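Local atomic coordinates of BF1531-like N-terminal domain-containing protein (Bacteroides fragilis, PDB entry 3SLR), a protein that binds magnesium and probably hydrolyses ester bonds through a HAD-type phosphatase domain that accompanies an FkbH-like N-terminal domain. Residues L225-D228 and T232-G235; L229-T232 and G236-G239; E244-G249 and P294-K299; D315-I320 and M331-D336. All coordinates share one frame; numbering follows the deposited sequence.

Contact 1 (L225-D228 and T232-G235); sequences LILD and TIWG. With MG (magnesium ion), chain B; MG (magnesium ion), chain C.
D228 and T232 meet where strand 224-227 runs out, consistent with the DxDx(T/V) loop of HAD-type phosphatases, whose first aspartate binds the metal by its side chain. The packed half runs from the T232 hydroxyl back to L227. The hydroxyl OG1 of T232 gives its proton to OD2 of D228 over 2.8 Å, entering at the anti lone pair, away from the other carboxylate oxygen. With OG1 placed beside its own backbone N (chi1 -63°), T232 turns the methyl CG2 toward the carbonyl O of D228, 3.5 Å away. That oxygen is buried and has no polar partner in the model; CG2 of I233 also closes on it, then reaches CD1 of L227 at 4.1 Å, where the two side chains cross at about a right angle.

The other half is wet and ionic. D228 CG stands anti to the backbone N (chi1 172°), and its two oxygens are divided between two magnesium ions: OD2 binds one at 2.2 Å, while OD1 binds the second at 2.4 Å. OD2 is thus gripped by a proton and a metal together, which would hold the carboxylate against rotation. Five waters bind the two ions on this side, with D230 O and D336 OD1 adding to the first; one water touches both, 2.2 Å from each magnesium.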
loop_
_atom_site.group_PDB
_atom_site.type_symbol
_atom_site.label_atom_id
_atom_site.label_comp_id
_atom_site.label_asym_id
_atom_site.label_seq_id
_atom_site.Cartn_x
_atom_site.Cartn_y
_atom_site.Cartn_z
ATOM N N LEU A 225 -5.081 -7.809 -13.174
ATOM C CA LEU A 225 -4.168 -6.881 -13.830
ATOM C C LEU A 225 -4.202 -7.130 -15.346
ATOM O O LEU A 225 -3.981 -8.251 -15.795
ATOM C CB LEU A 225 -2.740 -7.075 -13.295
ATOM C CG LEU A 225 -1.643 -6.245 -13.972
ATOM C CD1 LEU A 225 -1.895 -4.759 -13.760
ATOM C CD2 LEU A 225 -0.236 -6.614 -13.479
ATOM N N ILE A 226 -4.501 -6.082 -16.116
ATOM C CA ILE A 226 -4.551 -6.159 -17.576
ATOM C C ILE A 226 -3.343 -5.440 -18.141
ATOM O O ILE A 226 -3.092 -4.283 -17.805
ATOM C CB ILE A 226 -5.821 -5.487 -18.136
ATOM C CG1 ILE A 226 -7.057 -6.122 -17.521
ATOM C CG2 ILE A 226 -5.856 -5.578 -19.677
ATOM C CD1 ILE A 226 -8.326 -5.294 -17.738
ATOM N N LEU A 227 -2.600 -6.129 -19.003
ATOM C CA LEU A 227 -1.331 -5.617 -19.509
ATOM C C LEU A 227 -1.346 -5.344 -21.006
ATOM O O LEU A 227 -1.756 -6.182 -21.793
ATOM C CB LEU A 227 -0.220 -6.632 -19.233
ATOM C CG LEU A 227 0.022 -6.965 -17.760
ATOM C CD1 LEU A 227 0.827 -8.256 -17.624
ATOM C CD2 LEU A 227 0.708 -5.799 -17.050
ATOM N N ASP A 228 -0.862 -4.175 -21.394
ATOM C CA ASP A 228 -0.447 -3.969 -22.769
ATOM C C ASP A 228 0.863 -4.758 -22.967
ATOM O O ASP A 228 1.488 -5.167 -21.996
ATOM C CB ASP A 228 -0.251 -2.475 -23.017
ATOM C CG ASP A 228 0.368 -2.187 -24.360
ATOM O OD1 ASP A 228 -0.279 -2.493 -25.386
ATOM O OD2 ASP A 228 1.496 -1.655 -24.383
ATOM N N THR A 232 5.444 -2.186 -22.672
ATOM C CA THR A 232 4.874 -2.315 -21.338
ATOM C C THR A 232 5.531 -3.481 -20.607
ATOM O O THR A 232 6.153 -3.273 -19.554
ATOM C CB THR A 232 3.319 -2.433 -21.377
ATOM O OG1 THR A 232 2.782 -1.231 -21.933
ATOM C CG2 THR A 232 2.751 -2.594 -19.978
ATOM N N ILE A 233 5.455 -4.688 -21.170
ATOM C CA ILE A 233 6.167 -5.829 -20.574
ATOM C C ILE A 233 7.467 -6.230 -21.297
ATOM O O ILE A 233 8.205 -7.080 -20.819
ATOM C CB ILE A 233 5.264 -7.063 -20.353
ATOM C CG1 ILE A 233 4.885 -7.726 -21.688
ATOM C CG2 ILE A 233 4.033 -6.671 -19.538
ATOM C CD1 ILE A 233 4.367 -9.146 -21.532
ATOM N N TRP A 234 7.725 -5.636 -22.457
ATOM C CA TRP A 234 9.014 -5.793 -23.137
ATOM C C TRP A 234 9.305 -4.506 -23.890
ATOM O O TRP A 234 8.391 -3.751 -24.199
ATOM C CB TRP A 234 9.049 -7.008 -24.092
ATOM C CG TRP A 234 8.005 -7.009 -25.210
ATOM C CD1 TRP A 234 7.837 -6.062 -26.187
ATOM C CD2 TRP A 234 7.017 -8.023 -25.464
ATOM N NE1 TRP A 234 6.792 -6.419 -27.019
ATOM C CE2 TRP A 234 6.277 -7.619 -26.597
ATOM C CE3 TRP A 234 6.678 -9.228 -24.834
ATOM C CZ2 TRP A 234 5.218 -8.378 -27.112
ATOM C CZ3 TRP A 234 5.634 -9.982 -25.348
ATOM C CH2 TRP A 234 4.919 -9.556 -26.478
ATOM N N GLY A 235 10.575 -4.237 -24.161
ATOM C CA GLY A 235 10.925 -3.061 -24.934
ATOM C C GLY A 235 10.754 -3.338 -26.419
ATOM O O GLY A 235 11.017 -4.439 -26.884
HETATM MG MG MG B . 2.356 -0.172 -25.797
HETATM MG MG MG C . 0.540 -2.623 -27.671
HETATM O O HOH W 1 3.452 1.619 -27.081
HETATM O O HOH W 2 1.707 -0.716 -27.825
HETATM O O HOH W 3 0.220 0.847 -26.009
HETATM O O HOH W 4 1.191 -2.527 -29.856
HETATM O O HOH W 5 -1.498 -1.811 -27.785
#

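Contact 2 (L229-T232 and G236-G239); sequences LDNT and GVVG. With MG (magnesium ion), chain B.
D230 and V237 bring their CA atoms to 5.1 Å as the chain loops back after strand 224-227 and enters helix 238-241, with V237 at the N-cap position. Segment 229-232 holds the later part of what fits a HAD-type DxDx(T/V) loop (D228, D230, T232), here a compact turn tied by the backbone bond from T232 N to L229 O.

The D230 side chain is aimed at the start of the helix. Its CG lies beside its own backbone N (chi1 -69°), so that OD1 receives the N-H of V238 at 2.8 Å; the bond is fairly straight at hydrogen, but the donor sits well above the carboxylate plane. OD2 serves the next amide of the helix indirectly, taking a proton from a water that in turn accepts from G239 N. Both carboxylate oxygens are therefore spent on the first turn of the helix, and W234 NE1 adds a further donor to OD1. Methyls flank the group: CG1 of V237 lies 3.6 Å from OD2, and CG1 of V238 is equally near OD1.

While its side chain faces the helix, D230 meets the metal with its backbone, the carbonyl O binding magnesium at 2.3 Å. N231 fastens the other end of the turn. Its amide oxygen OD1 accepts the N-H of G236 at 2.7 Å, with the donor 42° out of the carbonyl plane.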
loop_
_atom_site.group_PDB
_atom_site.type_symbol
_atom_site.label_atom_id
_atom_site.label_comp_id
_atom_site.label_asym_id
_atom_site.label_seq_id
_atom_site.Cartn_x
_atom_site.Cartn_y
_atom_site.Cartn_z
ATOM N N LEU A 229 1.263 -5.001 -24.211
ATOM C CA LEU A 229 2.502 -5.736 -24.463
ATOM C C LEU A 229 3.653 -4.808 -24.864
ATOM O O LEU A 229 4.595 -4.607 -24.095
ATOM C CB LEU A 229 2.281 -6.825 -25.525
ATOM C CG LEU A 229 1.315 -7.963 -25.167
ATOM C CD1 LEU A 229 1.119 -8.923 -26.352
ATOM C CD2 LEU A 229 1.776 -8.725 -23.918
ATOM N N ASP A 230 3.578 -4.233 -26.060
ATOM C CA ASP A 230 4.716 -3.464 -26.581
ATOM C C ASP A 230 5.091 -2.279 -25.684
ATOM O O ASP A 230 4.273 -1.393 -25.421
ATOM C CB ASP A 230 4.452 -2.978 -28.010
ATOM C CG ASP A 230 4.435 -4.111 -29.031
ATOM O OD1 ASP A 230 5.227 -5.085 -28.918
ATOM O OD2 ASP A 230 3.632 -4.013 -29.981
ATOM N N ASN A 231 6.339 -2.265 -25.234
ATOM C CA ASN A 231 6.850 -1.200 -24.383
ATOM C C ASN A 231 6.174 -1.131 -23.014
ATOM O O ASN A 231 6.333 -0.160 -22.284
ATOM C CB ASN A 231 6.823 0.148 -25.104
ATOM C CG ASN A 231 7.822 0.200 -26.250
ATOM O OD1 ASN A 231 8.975 -0.234 -26.110
ATOM N ND2 ASN A 231 7.383 0.711 -27.396
ATOM N N THR A 232 5.444 -2.186 -22.672
ATOM C CA THR A 232 4.874 -2.315 -21.338
ATOM C C THR A 232 5.531 -3.481 -20.607
ATOM O O THR A 232 6.153 -3.273 -19.554
ATOM C CB THR A 232 3.319 -2.433 -21.377
ATOM O OG1 THR A 232 2.782 -1.231 -21.933
ATOM C CG2 THR A 232 2.751 -2.594 -19.978
ATOM N N GLY A 236 10.316 -2.336 -27.167
ATOM C CA GLY A 236 10.196 -2.486 -28.602
ATOM C C GLY A 236 8.805 -2.865 -29.049
ATOM O O GLY A 236 7.888 -3.022 -28.239
ATOM N N VAL A 237 8.650 -3.015 -30.357
ATOM C CA VAL A 237 7.344 -3.295 -30.940
ATOM C C VAL A 237 7.460 -4.596 -31.700
ATOM O O VAL A 237 8.208 -4.686 -32.676
ATOM C CB VAL A 237 6.898 -2.149 -31.866
ATOM C CG1 VAL A 237 5.576 -2.495 -32.561
ATOM C CG2 VAL A 237 6.761 -0.852 -31.065
ATOM N N VAL A 238 6.752 -5.621 -31.233
ATOM C CA VAL A 238 6.965 -6.964 -31.746
ATOM C C VAL A 238 6.653 -7.070 -33.238
ATOM O O VAL A 238 7.342 -7.792 -33.982
ATOM C CB VAL A 238 6.204 -8.032 -30.919
ATOM C CG1 VAL A 238 4.683 -7.897 -31.088
ATOM C CG2 VAL A 238 6.669 -9.428 -31.290
ATOM N N GLY A 239 5.634 -6.331 -33.670
ATOM C CA GLY A 239 5.216 -6.331 -35.062
ATOM C C GLY A 239 6.291 -5.815 -36.003
ATOM O O GLY A 239 6.391 -6.274 -37.143
HETATM MG MG MG B . 2.356 -0.172 -25.797
HETATM O O HOH W 6 3.628 -4.812 -32.535
HETATM O O HOH W 1 3.452 1.619 -27.081
HETATM O O HOH W 2 1.707 -0.716 -27.825
HETATM O O HOH W 3 0.220 0.847 -26.009
#

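Contact 3 (E244-G249 and P294-K299); sequences ENIQVG and PEMVLK
I246 and M296, a selenomethionine, make the buried apolar part of this contact. The terminal methyl CD1 of I246 rests against the selenium SE of M296 at 3.8 Å, the two side chains crossing at about a right angle. M296 leaves the backbone pointing away from 244-249, and it is the bends at chi2 (-72°) and chi3 that fold its selenium back to the isoleucine. A second apolar touch lies nearer the surface, where CG1 of V248 leans on the CB methylene of E295 at 3.9 Å.

The segments join two crossovers of the Rossmann-like phosphatase domain. Segment 244-249 belongs to the connection that leads through helix 255-270 to strand 274-280. The loop segment 294-299 follows helix 283-292 on the way to strand 305-309. Helix 255-270 backs both: V248 packs on T259 and Q262, while OE1 of Q262 accepts the backbone N-H groups of V297 and L298.

Where oxygens meet carbon, the approach is by van der Waals contact. CG2 of V248 lies 3.7 Å from the carbonyl O of E295. The E295 chain, bent at chi2, wraps past G249, and its OE1 comes within 3.1 Å of the glycine CA. G249 adopts a backbone shape (phi 121°) that suits glycine.

Within 294-299 one side-chain hydrogen bond is local: NZ of K299 reaches back to the carbonyl O of M296 at 2.9 Å, tilted from the carbonyl plane, and so closes the loop 296-299 on itself.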
loop_
_atom_site.group_PDB
_atom_site.type_symbol
_atom_site.label_atom_id
_atom_site.label_comp_id
_atom_site.label_asym_id
_atom_site.label_seq_id
_atom_site.Cartn_x
_atom_site.Cartn_y
_atom_site.Cartn_z
ATOM N N GLU A 244 12.177 -12.315 -31.683
ATOM C CA GLU A 244 13.508 -12.539 -31.124
ATOM C C GLU A 244 14.149 -11.252 -30.616
ATOM O O GLU A 244 15.091 -11.292 -29.824
ATOM C CB GLU A 244 14.433 -13.251 -32.118
ATOM C CG GLU A 244 14.437 -12.684 -33.506
ATOM C CD GLU A 244 13.383 -13.321 -34.395
ATOM O OE1 GLU A 244 13.660 -14.374 -35.015
ATOM O OE2 GLU A 244 12.277 -12.762 -34.483
ATOM N N ASN A 245 13.626 -10.112 -31.051
ATOM C CA ASN A 245 14.287 -8.833 -30.813
ATOM C C ASN A 245 13.662 -7.899 -29.764
ATOM O O ASN A 245 14.149 -6.794 -29.554
ATOM C CB ASN A 245 14.478 -8.112 -32.149
ATOM C CG ASN A 245 15.365 -8.906 -33.105
ATOM O OD1 ASN A 245 16.384 -9.465 -32.694
ATOM N ND2 ASN A 245 14.957 -8.996 -34.369
ATOM N N ILE A 246 12.590 -8.337 -29.107
ATOM C CA ILE A 246 12.017 -7.539 -28.023
ATOM C C ILE A 246 13.053 -7.389 -26.905
ATOM O O ILE A 246 13.895 -8.265 -26.700
ATOM C CB ILE A 246 10.737 -8.175 -27.456
ATOM C CG1 ILE A 246 11.032 -9.614 -27.009
ATOM C CG2 ILE A 246 9.617 -8.093 -28.473
ATOM C CD1 ILE A 246 9.954 -10.240 -26.174
ATOM N N GLN A 247 12.978 -6.284 -26.172
ATOM C CA GLN A 247 13.965 -6.002 -25.131
ATOM C C GLN A 247 13.554 -6.601 -23.788
ATOM O O GLN A 247 12.661 -6.088 -23.117
ATOM C CB GLN A 247 14.188 -4.497 -25.015
ATOM C CG GLN A 247 14.663 -3.868 -26.308
ATOM C CD GLN A 247 14.212 -2.436 -26.464
ATOM O OE1 GLN A 247 13.865 -1.773 -25.487
ATOM N NE2 GLN A 247 14.190 -1.951 -27.706
ATOM N N VAL A 248 14.212 -7.696 -23.413
ATOM C CA VAL A 248 13.933 -8.394 -22.167
ATOM C C VAL A 248 15.140 -9.279 -21.868
ATOM O O VAL A 248 15.749 -9.830 -22.789
ATOM C CB VAL A 248 12.652 -9.255 -22.275
ATOM C CG1 VAL A 248 12.847 -10.382 -23.300
ATOM C CG2 VAL A 248 12.258 -9.800 -20.912
ATOM N N GLY A 249 15.506 -9.405 -20.596
ATOM C CA GLY A 249 16.610 -10.268 -20.221
ATOM C C GLY A 249 17.724 -9.533 -19.505
ATOM O O GLY A 249 17.794 -8.305 -19.530
ATOM N N PRO A 294 12.993 -17.421 -24.926
ATOM C CA PRO A 294 13.383 -18.025 -23.645
ATOM C C PRO A 294 13.611 -17.008 -22.534
ATOM O O PRO A 294 13.644 -17.405 -21.376
ATOM C CB PRO A 294 14.723 -18.713 -23.966
ATOM C CG PRO A 294 14.838 -18.719 -25.433
ATOM C CD PRO A 294 14.034 -17.577 -25.950
ATOM N N GLU A 295 13.795 -15.735 -22.872
ATOM C CA GLU A 295 14.032 -14.719 -21.853
ATOM C C GLU A 295 12.750 -14.193 -21.233
ATOM O O GLU A 295 12.802 -13.452 -20.266
ATOM C CB GLU A 295 14.854 -13.540 -22.388
ATOM C CG GLU A 295 16.360 -13.755 -22.345
ATOM C CD GLU A 295 16.869 -14.173 -20.970
ATOM O OE1 GLU A 295 16.859 -13.343 -20.034
ATOM O OE2 GLU A 295 17.275 -15.343 -20.821
HETATM N N MSE A 296 11.601 -14.569 -21.786
HETATM C CA MSE A 296 10.335 -14.174 -21.178
HETATM C C MSE A 296 10.200 -14.790 -19.783
HETATM O O MSE A 296 10.438 -15.985 -19.588
HETATM C CB MSE A 296 9.150 -14.602 -22.058
HETATM C CG MSE A 296 9.043 -13.843 -23.376
HETATM SE SE MSE A 296 8.447 -12.002 -23.157
HETATM C CE MSE A 296 6.585 -12.326 -22.612
ATOM N N VAL A 297 9.827 -13.969 -18.808
ATOM C CA VAL A 297 9.491 -14.477 -17.481
ATOM C C VAL A 297 8.051 -14.975 -17.481
ATOM O O VAL A 297 7.762 -16.090 -17.039
ATOM C CB VAL A 297 9.697 -13.397 -16.392
ATOM C CG1 VAL A 297 9.250 -13.905 -15.026
ATOM C CG2 VAL A 297 11.163 -12.995 -16.337
ATOM N N LEU A 298 7.150 -14.146 -17.991
ATOM C CA LEU A 298 5.753 -14.541 -18.158
ATOM C C LEU A 298 5.607 -15.534 -19.310
ATOM O O LEU A 298 6.213 -15.355 -20.365
ATOM C CB LEU A 298 4.889 -13.302 -18.411
ATOM C CG LEU A 298 4.903 -12.293 -17.258
ATOM C CD1 LEU A 298 4.072 -11.059 -17.582
ATOM C CD2 LEU A 298 4.397 -12.968 -15.996
ATOM N N LYS A 299 4.820 -16.585 -19.096
ATOM C CA LYS A 299 4.511 -17.559 -20.145
ATOM C C LYS A 299 3.008 -17.521 -20.425
ATOM O O LYS A 299 2.243 -16.925 -19.665
ATOM C CB LYS A 299 4.913 -18.963 -19.701
ATOM C CG LYS A 299 6.354 -19.092 -19.232
ATOM C CD LYS A 299 7.352 -18.696 -20.300
ATOM C CE LYS A 299 8.777 -18.869 -19.775
ATOM N NZ LYS A 299 9.821 -18.562 -20.780
#

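Contact 4 (D315-I320 and M331-D336); sequences DNIRTI and MVFLDD. With MG (magnesium ion), chain B.
I317 lays its CD1 methyl over one face of the F333 ring, 4.2 Å from the centroid and 13° off the ring normal, a CH-pi contact displaced slightly toward the rim. The other branch of the same isoleucine, CG2, faces the selenium SE of M331 at 4.3 Å. M331, extended beyond CG, runs on beneath the helix until its CE meets CG2 of I320 at 4.1 Å. With CG1 beside the backbone N (chi1 -68°), I317 spreads its two branches over neighbouring inward-facing side chains of the strand.

Behind these side chains stand helix 313-324 and strand 331-334, outermost of the four parallel strands, their short axes 11.6 Å apart and their N-to-C directions at 142° to each other. This is the helix-on-sheet layer of a HAD-type Rossmann-like domain. I226 of the adjoining strand and V344 of helix 338-347 close in around I317 and F333.

Farther along, the strand ends in two acidic residues. D336 binds magnesium through OD1 at 2.1 Å, and its OD2 accepts a proton from a metal-bound water. D335 acts from the second shell: OD1 accepts from another metal-bound water, while OD2 forms a salt bridge with K313, at the start of helix 313-324. The apolar interface joins the helix that starts at K313 to the strand that ends at D335 and D336, and the lysine's positive charge would partly offset the carboxylates around the metal.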
loop_
_atom_site.group_PDB
_atom_site.type_symbol
_atom_site.label_atom_id
_atom_site.label_comp_id
_atom_site.label_asym_id
_atom_site.label_seq_id
_atom_site.Cartn_x
_atom_site.Cartn_y
_atom_site.Cartn_z
ATOM N N ASP A 315 -13.560 -1.681 -25.652
ATOM C CA ASP A 315 -14.394 -2.826 -26.009
ATOM C C ASP A 315 -13.730 -4.124 -25.569
ATOM O O ASP A 315 -14.385 -5.027 -25.041
ATOM C CB ASP A 315 -14.648 -2.881 -27.523
ATOM C CG ASP A 315 -15.649 -1.834 -28.002
ATOM O OD1 ASP A 315 -16.340 -1.218 -27.170
ATOM O OD2 ASP A 315 -15.755 -1.642 -29.231
ATOM N N ASN A 316 -12.420 -4.219 -25.797
ATOM C CA ASN A 316 -11.677 -5.413 -25.415
ATOM C C ASN A 316 -11.702 -5.667 -23.911
ATOM O O ASN A 316 -11.833 -6.810 -23.469
ATOM C CB ASN A 316 -10.241 -5.354 -25.951
ATOM C CG ASN A 316 -10.167 -5.637 -27.447
ATOM O OD1 ASN A 316 -11.051 -6.286 -28.009
ATOM N ND2 ASN A 316 -9.109 -5.149 -28.098
ATOM N N ILE A 317 -11.598 -4.607 -23.123
ATOM C CA ILE A 317 -11.682 -4.759 -21.672
ATOM C C ILE A 317 -13.075 -5.218 -21.213
ATOM O O ILE A 317 -13.200 -5.998 -20.267
ATOM C CB ILE A 317 -11.210 -3.501 -20.940
ATOM C CG1 ILE A 317 -9.698 -3.339 -21.152
ATOM C CG2 ILE A 317 -11.542 -3.588 -19.438
ATOM C CD1 ILE A 317 -9.143 -2.019 -20.657
ATOM N N ARG A 318 -14.118 -4.752 -21.888
ATOM C CA ARG A 318 -15.449 -5.272 -21.601
ATOM C C ARG A 318 -15.494 -6.771 -21.874
ATOM O O ARG A 318 -16.047 -7.536 -21.083
ATOM C CB ARG A 318 -16.518 -4.516 -22.392
ATOM C CG ARG A 318 -16.537 -3.028 -22.075
ATOM C CD ARG A 318 -17.682 -2.297 -22.767
ATOM N NE ARG A 318 -17.495 -0.855 -22.647
ATOM C CZ ARG A 318 -16.964 -0.087 -23.591
ATOM N NH1 ARG A 318 -16.585 -0.615 -24.743
ATOM N NH2 ARG A 318 -16.826 1.214 -23.388
ATOM N N THR A 319 -14.876 -7.196 -22.974
ATOM C CA THR A 319 -14.823 -8.611 -23.312
ATOM C C THR A 319 -14.134 -9.396 -22.199
ATOM O O THR A 319 -14.634 -10.424 -21.736
ATOM C CB THR A 319 -14.114 -8.841 -24.663
ATOM O OG1 THR A 319 -14.896 -8.249 -25.707
ATOM C CG2 THR A 319 -13.954 -10.326 -24.937
ATOM N N ILE A 320 -12.986 -8.893 -21.760
ATOM C CA ILE A 320 -12.262 -9.503 -20.658
ATOM C C ILE A 320 -13.112 -9.565 -19.378
ATOM O O ILE A 320 -13.203 -10.614 -18.737
ATOM C CB ILE A 320 -10.947 -8.748 -20.390
ATOM C CG1 ILE A 320 -9.976 -8.981 -21.552
ATOM C CG2 ILE A 320 -10.349 -9.209 -19.064
ATOM C CD1 ILE A 320 -8.818 -8.017 -21.590
HETATM N N MSE A 331 -10.311 -4.088 -11.380
HETATM C CA MSE A 331 -9.298 -4.218 -12.443
HETATM C C MSE A 331 -8.294 -3.083 -12.481
HETATM O O MSE A 331 -8.633 -1.927 -12.214
HETATM C CB MSE A 331 -9.977 -4.305 -13.810
HETATM C CG MSE A 331 -10.762 -5.562 -14.011
HETATM SE SE MSE A 331 -11.825 -5.520 -15.659
HETATM C CE MSE A 331 -11.994 -7.450 -15.786
ATOM N N VAL A 332 -7.057 -3.437 -12.830
ATOM C CA VAL A 332 -5.982 -2.479 -13.049
ATOM C C VAL A 332 -5.479 -2.664 -14.482
ATOM O O VAL A 332 -5.244 -3.778 -14.910
ATOM C CB VAL A 332 -4.808 -2.734 -12.091
ATOM C CG1 VAL A 332 -3.674 -1.763 -12.364
ATOM C CG2 VAL A 332 -5.257 -2.615 -10.649
ATOM N N PHE A 333 -5.334 -1.571 -15.219
ATOM C CA PHE A 333 -4.860 -1.627 -16.599
ATOM C C PHE A 333 -3.568 -0.834 -16.764
ATOM O O PHE A 333 -3.529 0.359 -16.453
ATOM C CB PHE A 333 -5.954 -1.079 -17.530
ATOM C CG PHE A 333 -5.515 -0.890 -18.969
ATOM C CD1 PHE A 333 -5.047 -1.959 -19.717
ATOM C CD2 PHE A 333 -5.624 0.357 -19.576
ATOM C CE1 PHE A 333 -4.669 -1.785 -21.044
ATOM C CE2 PHE A 333 -5.248 0.536 -20.900
ATOM C CZ PHE A 333 -4.771 -0.529 -21.630
ATOM N N LEU A 334 -2.522 -1.509 -17.247
ATOM C CA LEU A 334 -1.211 -0.893 -17.482
ATOM C C LEU A 334 -0.876 -0.799 -18.968
ATOM O O LEU A 334 -0.823 -1.811 -19.668
ATOM C CB LEU A 334 -0.117 -1.682 -16.766
ATOM C CG LEU A 334 -0.241 -1.761 -15.239
ATOM C CD1 LEU A 334 0.893 -2.625 -14.679
ATOM C CD2 LEU A 334 -0.208 -0.379 -14.628
ATOM N N ASP A 335 -0.630 0.425 -19.434
ATOM C CA ASP A 335 -0.338 0.685 -20.841
ATOM C C ASP A 335 0.593 1.899 -20.936
ATOM O O ASP A 335 0.365 2.916 -20.289
ATOM C CB ASP A 335 -1.656 0.928 -21.604
ATOM C CG ASP A 335 -1.492 0.843 -23.112
ATOM O OD1 ASP A 335 -0.501 1.404 -23.639
ATOM O OD2 ASP A 335 -2.362 0.223 -23.772
ATOM N N ASP A 336 1.663 1.777 -21.715
ATOM C CA ASP A 336 2.671 2.832 -21.831
ATOM C C ASP A 336 2.178 4.002 -22.684
ATOM O O ASP A 336 2.778 5.069 -22.681
ATOM C CB ASP A 336 3.945 2.263 -22.478
ATOM C CG ASP A 336 3.725 1.913 -23.923
ATOM O OD1 ASP A 336 2.947 0.976 -24.149
ATOM O OD2 ASP A 336 4.273 2.584 -24.832
HETATM MG MG MG B . 2.356 -0.172 -25.797
HETATM O O HOH W 3 0.220 0.847 -26.009
HETATM O O HOH W 1 3.452 1.619 -27.081
HETATM O O HOH W 2 1.707 -0.716 -27.825
#

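Contacts 1, 2 and 4 converge on one magnesium ion, to which they supply D228 OD2, D230 O and D336 OD1 respectively. Contacts 1 and 2 share T232, and their centres are 8 Å apart. The centres of contacts 1 and 4 are about 11 Å apart, and neighbouring strands join the two, with I226 N 2.7 Å from V332 O. T232 OG1 also accepts D336 N at 3.2 Å, tying the two metal loops together. Contact 3 stands aside, its I246 side chain about 11 Å from the ion. W234 connects it to the loop, its CE3 packing on M296 SE at 3.7 Å, and G235 O probably accepts Q247 N at 2.8 Å. Contacts 3 and 4, centred about 22 Å apart, do not touch.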